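Local coordinates for protein extracellular ligand-binding receptor (Sphaerobacter thermophilus, PDB 4ZPJ) that probably captures a small solute outside the membrane and hands it to an ABC transporter for uptake, at residues H206-A211 and A252-H257; S214-E217 and E222-D225; Q114-D119 and V141-P146. All blocks are in the same frame, centred on the assembly; numbering follows the deposited sequence.

Contact 1 of 3, residues H206-A211 and A252-H257; sequences HEEMAA and AVFAFH. With ZN (zinc ion), chain G.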
# COMPACT_ATOMS: atom_id res chain seq x y z
N HIS A 206 -8.37 11.31 5.29
CA HIS A 206 -8.54 12.49 4.50
C HIS A 206 -7.94 12.39 3.10
O HIS A 206 -8.58 12.80 2.15
CB HIS A 206 -7.95 13.66 5.21
CG HIS A 206 -8.77 14.08 6.39
ND1 HIS A 206 -10.00 14.69 6.23
CD2 HIS A 206 -8.57 13.94 7.72
CE1 HIS A 206 -10.51 14.94 7.43
NE2 HIS A 206 -9.67 14.48 8.34
N GLU A 207 -6.72 11.87 2.99
CA GLU A 207 -6.00 11.82 1.71
C GLU A 207 -6.66 10.85 0.77
O GLU A 207 -6.69 11.11 -0.44
CB GLU A 207 -4.53 11.47 1.90
CG GLU A 207 -3.76 12.55 2.69
CD GLU A 207 -2.26 12.28 2.84
OE1 GLU A 207 -1.75 11.23 2.35
OE2 GLU A 207 -1.59 13.16 3.44
N GLU A 208 -7.17 9.72 1.29
CA GLU A 208 -7.96 8.76 0.47
C GLU A 208 -9.29 9.34 -0.03
O GLU A 208 -9.70 9.09 -1.19
CB GLU A 208 -8.26 7.54 1.28
CG GLU A 208 -7.05 6.67 1.60
CD GLU A 208 -6.86 5.50 0.62
OE1 GLU A 208 -7.78 5.24 -0.22
OE2 GLU A 208 -5.80 4.80 0.74
N MSE A 209 -9.97 10.11 0.82
CA MSE A 209 -11.21 10.78 0.39
C MSE A 209 -10.90 11.75 -0.73
O MSE A 209 -11.61 11.80 -1.76
CB MSE A 209 -11.95 11.47 1.55
CG MSE A 209 -12.65 10.39 2.36
SE MSE A 209 -13.92 11.12 3.69
CE MSE A 209 -12.78 12.45 4.54
N ALA A 210 -9.84 12.52 -0.56
CA ALA A 210 -9.46 13.54 -1.53
C ALA A 210 -9.05 12.95 -2.85
O ALA A 210 -9.32 13.54 -3.89
CB ALA A 210 -8.34 14.40 -0.97
N ALA A 211 -8.44 11.77 -2.83
CA ALA A 211 -7.96 11.17 -4.05
C ALA A 211 -9.16 10.60 -4.79
O ALA A 211 -9.25 10.71 -6.01
CB ALA A 211 -6.91 10.12 -3.75
N ALA A 252 -24.12 5.89 -4.40
CA ALA A 252 -23.14 4.92 -3.83
C ALA A 252 -22.27 5.56 -2.77
O ALA A 252 -22.24 6.76 -2.68
CB ALA A 252 -22.22 4.31 -4.91
N VAL A 253 -21.53 4.74 -2.04
CA VAL A 253 -20.66 5.20 -0.99
C VAL A 253 -19.28 4.65 -1.21
O VAL A 253 -19.18 3.53 -1.57
CB VAL A 253 -21.12 4.61 0.37
CG1 VAL A 253 -20.23 5.08 1.51
CG2 VAL A 253 -22.54 5.01 0.61
N PHE A 254 -18.23 5.43 -0.98
CA PHE A 254 -16.87 4.92 -0.89
C PHE A 254 -16.43 5.02 0.57
O PHE A 254 -16.64 6.07 1.18
CB PHE A 254 -15.92 5.73 -1.76
CG PHE A 254 -14.45 5.48 -1.45
CD1 PHE A 254 -13.77 4.37 -1.97
CD2 PHE A 254 -13.74 6.34 -0.67
CE1 PHE A 254 -12.42 4.13 -1.66
CE2 PHE A 254 -12.40 6.12 -0.36
CZ PHE A 254 -11.75 5.03 -0.85
N ALA A 255 -15.85 3.96 1.13
CA ALA A 255 -15.36 3.95 2.52
C ALA A 255 -13.93 3.38 2.69
O ALA A 255 -13.55 2.33 2.10
CB ALA A 255 -16.30 3.16 3.38
N PHE A 256 -13.16 4.08 3.52
CA PHE A 256 -11.79 3.68 3.89
C PHE A 256 -11.55 3.72 5.39
O PHE A 256 -11.86 4.72 6.05
CB PHE A 256 -10.78 4.60 3.23
CG PHE A 256 -9.41 4.49 3.78
CD1 PHE A 256 -9.02 5.26 4.88
CD2 PHE A 256 -8.49 3.64 3.19
CE1 PHE A 256 -7.74 5.16 5.40
CE2 PHE A 256 -7.19 3.52 3.71
CZ PHE A 256 -6.82 4.30 4.81
N HIS A 257 -10.97 2.65 5.92
CA HIS A 257 -10.53 2.58 7.32
C HIS A 257 -9.16 2.03 7.45
O HIS A 257 -8.64 1.97 8.55
CB HIS A 257 -11.44 1.68 8.13
CG HIS A 257 -12.84 2.11 8.13
ND1 HIS A 257 -13.72 1.82 7.10
CD2 HIS A 257 -13.52 2.90 8.99
CE1 HIS A 257 -14.89 2.36 7.36
NE2 HIS A 257 -14.78 3.05 8.48
ZN ZN G . -9.93 14.79 10.46
O HOH W 1 -7.82 14.55 11.19
O HOH W 2 -11.81 15.46 10.47

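Contact 2 of 3, residues S214-E217 and E222-D225; sequences SRFE and EIVD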
# COMPACT_ATOMS: atom_id res chain seq x y z
N SER A 214 -11.26 13.56 -6.25
CA SER A 214 -10.56 14.16 -7.38
C SER A 214 -10.81 13.39 -8.67
O SER A 214 -11.23 13.98 -9.65
CB SER A 214 -9.07 14.21 -7.08
OG SER A 214 -8.34 14.61 -8.21
N ARG A 215 -10.63 12.08 -8.67
CA ARG A 215 -10.93 11.29 -9.86
C ARG A 215 -12.39 11.25 -10.19
O ARG A 215 -12.76 11.18 -11.37
CB ARG A 215 -10.52 9.82 -9.73
CG ARG A 215 -9.06 9.52 -9.58
CD ARG A 215 -8.22 9.92 -10.76
NE ARG A 215 -8.59 9.24 -11.99
CZ ARG A 215 -7.89 9.36 -13.12
NH1 ARG A 215 -6.81 10.12 -13.14
NH2 ARG A 215 -8.27 8.72 -14.23
N PHE A 216 -13.25 11.21 -9.16
CA PHE A 216 -14.68 11.04 -9.42
C PHE A 216 -15.12 12.32 -10.00
O PHE A 216 -15.93 12.33 -10.91
CB PHE A 216 -15.46 10.61 -8.15
CG PHE A 216 -16.91 10.21 -8.38
CD1 PHE A 216 -17.23 9.13 -9.15
CD2 PHE A 216 -17.93 10.92 -7.78
CE1 PHE A 216 -18.57 8.77 -9.37
CE2 PHE A 216 -19.27 10.58 -7.96
CZ PHE A 216 -19.59 9.49 -8.76
N GLU A 217 -14.56 13.42 -9.51
CA GLU A 217 -14.96 14.76 -9.98
C GLU A 217 -14.45 15.02 -11.40
O GLU A 217 -15.17 15.55 -12.20
CB GLU A 217 -14.50 15.88 -9.03
CG GLU A 217 -15.40 15.99 -7.81
CD GLU A 217 -15.04 17.12 -6.85
OE1 GLU A 217 -14.00 17.77 -7.02
OE2 GLU A 217 -15.81 17.33 -5.91
N GLU A 222 -20.24 13.84 -8.86
CA GLU A 222 -20.21 14.81 -7.76
C GLU A 222 -20.29 14.11 -6.38
O GLU A 222 -20.88 13.06 -6.25
CB GLU A 222 -21.23 15.98 -7.96
CG GLU A 222 -20.57 17.40 -8.07
CD GLU A 222 -20.27 17.96 -9.50
OE1 GLU A 222 -19.19 18.60 -9.69
OE2 GLU A 222 -21.11 17.84 -10.43
N ILE A 223 -19.61 14.71 -5.40
CA ILE A 223 -19.58 14.25 -4.03
C ILE A 223 -20.55 15.11 -3.25
O ILE A 223 -20.40 16.32 -3.18
CB ILE A 223 -18.17 14.45 -3.42
CG1 ILE A 223 -17.13 13.68 -4.24
CG2 ILE A 223 -18.14 14.03 -1.94
CD1 ILE A 223 -17.39 12.22 -4.35
N VAL A 224 -21.54 14.46 -2.65
CA VAL A 224 -22.57 15.14 -1.91
C VAL A 224 -22.26 15.33 -0.39
O VAL A 224 -22.79 16.25 0.20
CB VAL A 224 -23.94 14.41 -2.09
CG1 VAL A 224 -24.29 14.24 -3.56
CG2 VAL A 224 -23.96 13.06 -1.36
N ASP A 225 -21.48 14.45 0.24
CA ASP A 225 -21.09 14.63 1.67
C ASP A 225 -19.90 13.78 2.01
O ASP A 225 -19.64 12.81 1.31
CB ASP A 225 -22.23 14.26 2.66
CG ASP A 225 -22.11 15.00 4.04
OD1 ASP A 225 -21.01 15.50 4.32
OD2 ASP A 225 -23.10 15.10 4.83

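Contact 3 of 3, residues Q114-D119 and V141-P146; sequences QLIERD and VQAEMP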
# COMPACT_ATOMS: atom_id res chain seq x y z
N GLN A 114 21.02 5.71 14.08
CA GLN A 114 21.89 4.56 14.32
C GLN A 114 22.29 3.76 13.03
O GLN A 114 23.44 3.45 12.83
CB GLN A 114 21.23 3.65 15.36
CG GLN A 114 21.77 2.25 15.45
CD GLN A 114 20.81 1.29 16.14
OE1 GLN A 114 20.17 1.63 17.15
NE2 GLN A 114 20.72 0.07 15.59
N LEU A 115 21.33 3.48 12.16
CA LEU A 115 21.62 2.69 10.96
C LEU A 115 22.57 3.45 10.06
O LEU A 115 23.46 2.86 9.47
CB LEU A 115 20.34 2.42 10.18
CG LEU A 115 19.26 1.55 10.79
CD1 LEU A 115 17.97 1.74 9.97
CD2 LEU A 115 19.69 0.09 10.81
N ILE A 116 22.35 4.76 9.94
CA ILE A 116 23.26 5.62 9.19
C ILE A 116 24.63 5.72 9.88
O ILE A 116 25.63 5.38 9.27
CB ILE A 116 22.72 7.05 9.11
CG1 ILE A 116 21.41 7.12 8.32
CG2 ILE A 116 23.80 7.97 8.54
CD1 ILE A 116 20.86 8.52 8.19
N GLU A 117 24.67 6.23 11.12
CA GLU A 117 25.93 6.58 11.83
C GLU A 117 26.70 5.36 12.38
O GLU A 117 27.90 5.23 12.15
CB GLU A 117 25.65 7.52 13.03
CG GLU A 117 24.94 8.85 12.76
CD GLU A 117 24.68 9.66 14.06
OE1 GLU A 117 24.57 9.08 15.18
OE2 GLU A 117 24.60 10.91 13.98
N ARG A 118 26.02 4.49 13.13
CA ARG A 118 26.64 3.27 13.71
C ARG A 118 26.84 2.18 12.66
O ARG A 118 27.93 1.70 12.43
CB ARG A 118 25.75 2.71 14.85
CG ARG A 118 26.32 1.52 15.68
CD ARG A 118 25.31 0.82 16.65
NE ARG A 118 24.41 -0.19 16.03
CZ ARG A 118 24.79 -1.39 15.54
NH1 ARG A 118 23.91 -2.22 14.99
NH2 ARG A 118 26.07 -1.78 15.58
N ASP A 119 25.76 1.78 12.03
CA ASP A 119 25.81 0.59 11.19
C ASP A 119 26.38 0.86 9.80
O ASP A 119 26.78 -0.07 9.11
CB ASP A 119 24.43 -0.05 11.16
CG ASP A 119 24.03 -0.58 12.53
OD1 ASP A 119 24.85 -1.35 13.08
OD2 ASP A 119 22.96 -0.25 13.09
N VAL A 141 17.67 12.74 3.95
CA VAL A 141 18.13 13.60 2.85
C VAL A 141 19.45 14.26 3.17
O VAL A 141 20.39 14.23 2.36
CB VAL A 141 17.09 14.67 2.44
CG1 VAL A 141 17.68 15.67 1.42
CG2 VAL A 141 15.84 13.99 1.89
N GLN A 142 19.55 14.78 4.39
CA GLN A 142 20.81 15.39 4.81
C GLN A 142 21.92 14.37 4.74
O GLN A 142 23.03 14.69 4.34
CB GLN A 142 20.72 15.96 6.22
CG GLN A 142 21.85 16.95 6.52
CD GLN A 142 22.15 17.12 8.01
OE1 GLN A 142 22.28 18.24 8.52
NE2 GLN A 142 22.29 15.99 8.72
N ALA A 143 21.63 13.14 5.12
CA ALA A 143 22.65 12.10 5.04
C ALA A 143 22.88 11.52 3.60
O ALA A 143 23.75 10.70 3.39
CB ALA A 143 22.32 10.98 6.02
N GLU A 144 22.12 11.99 2.61
CA GLU A 144 22.26 11.51 1.22
C GLU A 144 22.15 9.97 1.19
O GLU A 144 22.95 9.28 0.56
CB GLU A 144 23.53 12.07 0.54
CG GLU A 144 23.62 13.62 0.64
CD GLU A 144 24.78 14.27 -0.15
OE1 GLU A 144 25.42 13.56 -0.95
OE2 GLU A 144 25.04 15.51 0.01
N MSE A 145 21.12 9.47 1.85
CA MSE A 145 20.87 8.05 2.02
C MSE A 145 19.75 7.57 1.12
O MSE A 145 18.57 7.96 1.31
CB MSE A 145 20.41 7.86 3.45
CG MSE A 145 20.02 6.43 3.78
SE MSE A 145 21.48 5.12 3.59
CE MSE A 145 22.88 6.14 4.53
N PRO A 146 20.07 6.68 0.18
CA PRO A 146 19.04 6.11 -0.65
C PRO A 146 18.06 5.33 0.17
O PRO A 146 18.45 4.56 1.05
CB PRO A 146 19.82 5.20 -1.63
CG PRO A 146 21.21 5.77 -1.61
CD PRO A 146 21.39 6.12 -0.15

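Contact 1 of 3, residues H206-A211 and A252-H257
Glu-208 of helix 203-218 lays its side chain on the ring of Phe-256 and reaches the rim of Phe-254, a buried helix-on-sheet contact in the lobe built round the parallel sheet that contains strand 252-256. The two phenylalanines, two residues apart on that strand, both point toward the helix. Neither segment hydrogen-bonds to the other; a CH-pi contact and flat-group stacking do the work.

The centre of it is Glu-208 CG, 3.7 Å from the centroid of the Phe-256 ring and only 10° off its normal. A turn about the CB-CG bond (chi2 -95°) then swings the carboxylate, its plane still within 12° of the ring's, over the CD2-CE2 rim. Glu-208 OE2 lies 3.5 Å from Phe-256 CE2. The other oxygen, OE1, comes to Phe-254 at the edge, near the ring plane, 4.0 Å from CZ. One buried carboxylate therefore lies over the rim of one ring and meets the edge of the next. Its OE2 also takes a weak hydrogen bond from Gly-176 N, which probably helps fix the rotation of the group.

His-206, two residues earlier on the helix, points away from the strand and binds a zinc ion through NE2 at 2.2 Å; two waters and Asp-201 OD1 are also ligands of that metal.

Around the contact, Phe-254 stacks on Phe-212 of the same helix and touches Met-195 of strand 194-200 and Ile-282 of strand 281-283, the two strands next to its own. Met-209 packs on Leu-197 and Ala-199 of strand 194-200, while Ala-255 faces helix 261-272, so strand 252-256 runs between helices on its two faces.

Contact 2 of 3, residues S214-E217 and E222-D225
Phe-216 turns the edge of its ring to the backbone of Glu-222, and Ile-223 comes at the same ring from an oblique direction. Phe-216 points from the last turns of helix 203-218 toward strand 222-229; CG stands anti to the backbone N (chi1 -172°), which directs the ring off the helix to the start of the strand. Its CE2 sits 3.4 Å from Glu-222 O, and that oxygen lies in the plane of the ring. The neighbouring ring carbon, CD2, meets Ile-223 CD1 at 3.7 Å. On the isoleucine it is the CG1-CD1 branch that comes near, although CB does not itself point to the helix.

Glu-217, next to Phe-216, reaches out so that its OE2 comes to 4.2 Å from Ile-223 CG1. The polar end of this glutamate belongs to Arg-213, one turn back on the helix, with which OE2 forms a salt bridge. Glu-222 curls its carboxylate toward the same region, leaving OE1 5.2 Å from Glu-217 OE2; these like charges probably repel mildly, and Arg-213 would offset part of that.

The contact closes the second half of a beta-alpha-beta unit, strand 194-200, helix 203-218, strand 222-229, and Phe-216 also packs on Met-195 of the first strand and on Ala-183 and Tyr-187 of helix 180-188.

No hydrogen bond spans the two segments. Helix and strand meet here through an apolar contact between Phe-216 and Ile-223 and an aromatic C-H directed at a carbonyl oxygen, which is at most weakly polar, while the carboxylates stay at the margin.

Contact 3 of 3, residues Q114-D119 and V141-P146
Ile-116 meets Ala-143 and Met-145 in a small, wholly apolar contact between the end of helix 105-117 and the turn that follows helix 130-142. These are successive helices of the alternating alpha/beta lobe, linked through strand 123-126, and the contact joins their C-terminal ends. The closest approach is methyl to methyl: Ile-116 CD1 is 3.6 Å from Ala-143 CB. The other branch, CG2, touches the same CB more loosely, at 4.2 Å, so the alanine methyl is met by both arms of the isoleucine. Met-145, modelled as selenomethionine, runs past the isoleucine head to tail, and its end methyl alone touches, with CE 4.2 Å from Ile-116 CG1.

Torsions explain how they get there. Ile-116 carries CG1 anti to its carbonyl carbon (chi1 -64°) and is extended beyond, which sends CD1 straight out to the alanine. The Met-145 chain bends at chi2 (62°) and again at chi3, folding CE back to the isoleucine.

Further out, the backbone sets the positions. Glu-144 has a positive phi (53°) and ends helix 130-142 in a Schellman motif; Glu-144 N bonds to Val-141 O at 2.8 Å. This reversal lets Ala-143 and Met-145, on either side of it in sequence, both point toward Ile-116. On the other segment, Asp-119 N reaches back to Gln-114 O at 3.0 Å as the chain leaves helix 105-117.

Ile-116 also packs on Ile-139, so the contact continues back along the last turn of helix 130-142. Leu-115 lies on Ile-97 and Glu-99 of strand 92-100. At the turn, Lys-362 NZ hydrogen-bonds to Glu-144 O; past it, Pro-146 leads into strand 147-149 while resting on Leu-365 and Leu-366 of helix 362-371.

Overall arrangement
From the N terminus, contact 3 comes first: it closes the loop from helix 105-117 through strand 123-126 and helix 130-142, in the lobe of the six-stranded mixed sheet. The chain then reaches the four-stranded parallel sheet, where helix 203-218 serves both other contacts. Its 214-217 part closes the short loop of contact 2 to edge strand 222-229; its 206-211 part waits until strand 252-256 to close contact 1, so contact 2 is nested inside contact 1. Those two have centres 10 Å apart. Contact 3 is in series with both, its centre 35 Å from that of contact 1, on opposite sides of the chain's centre.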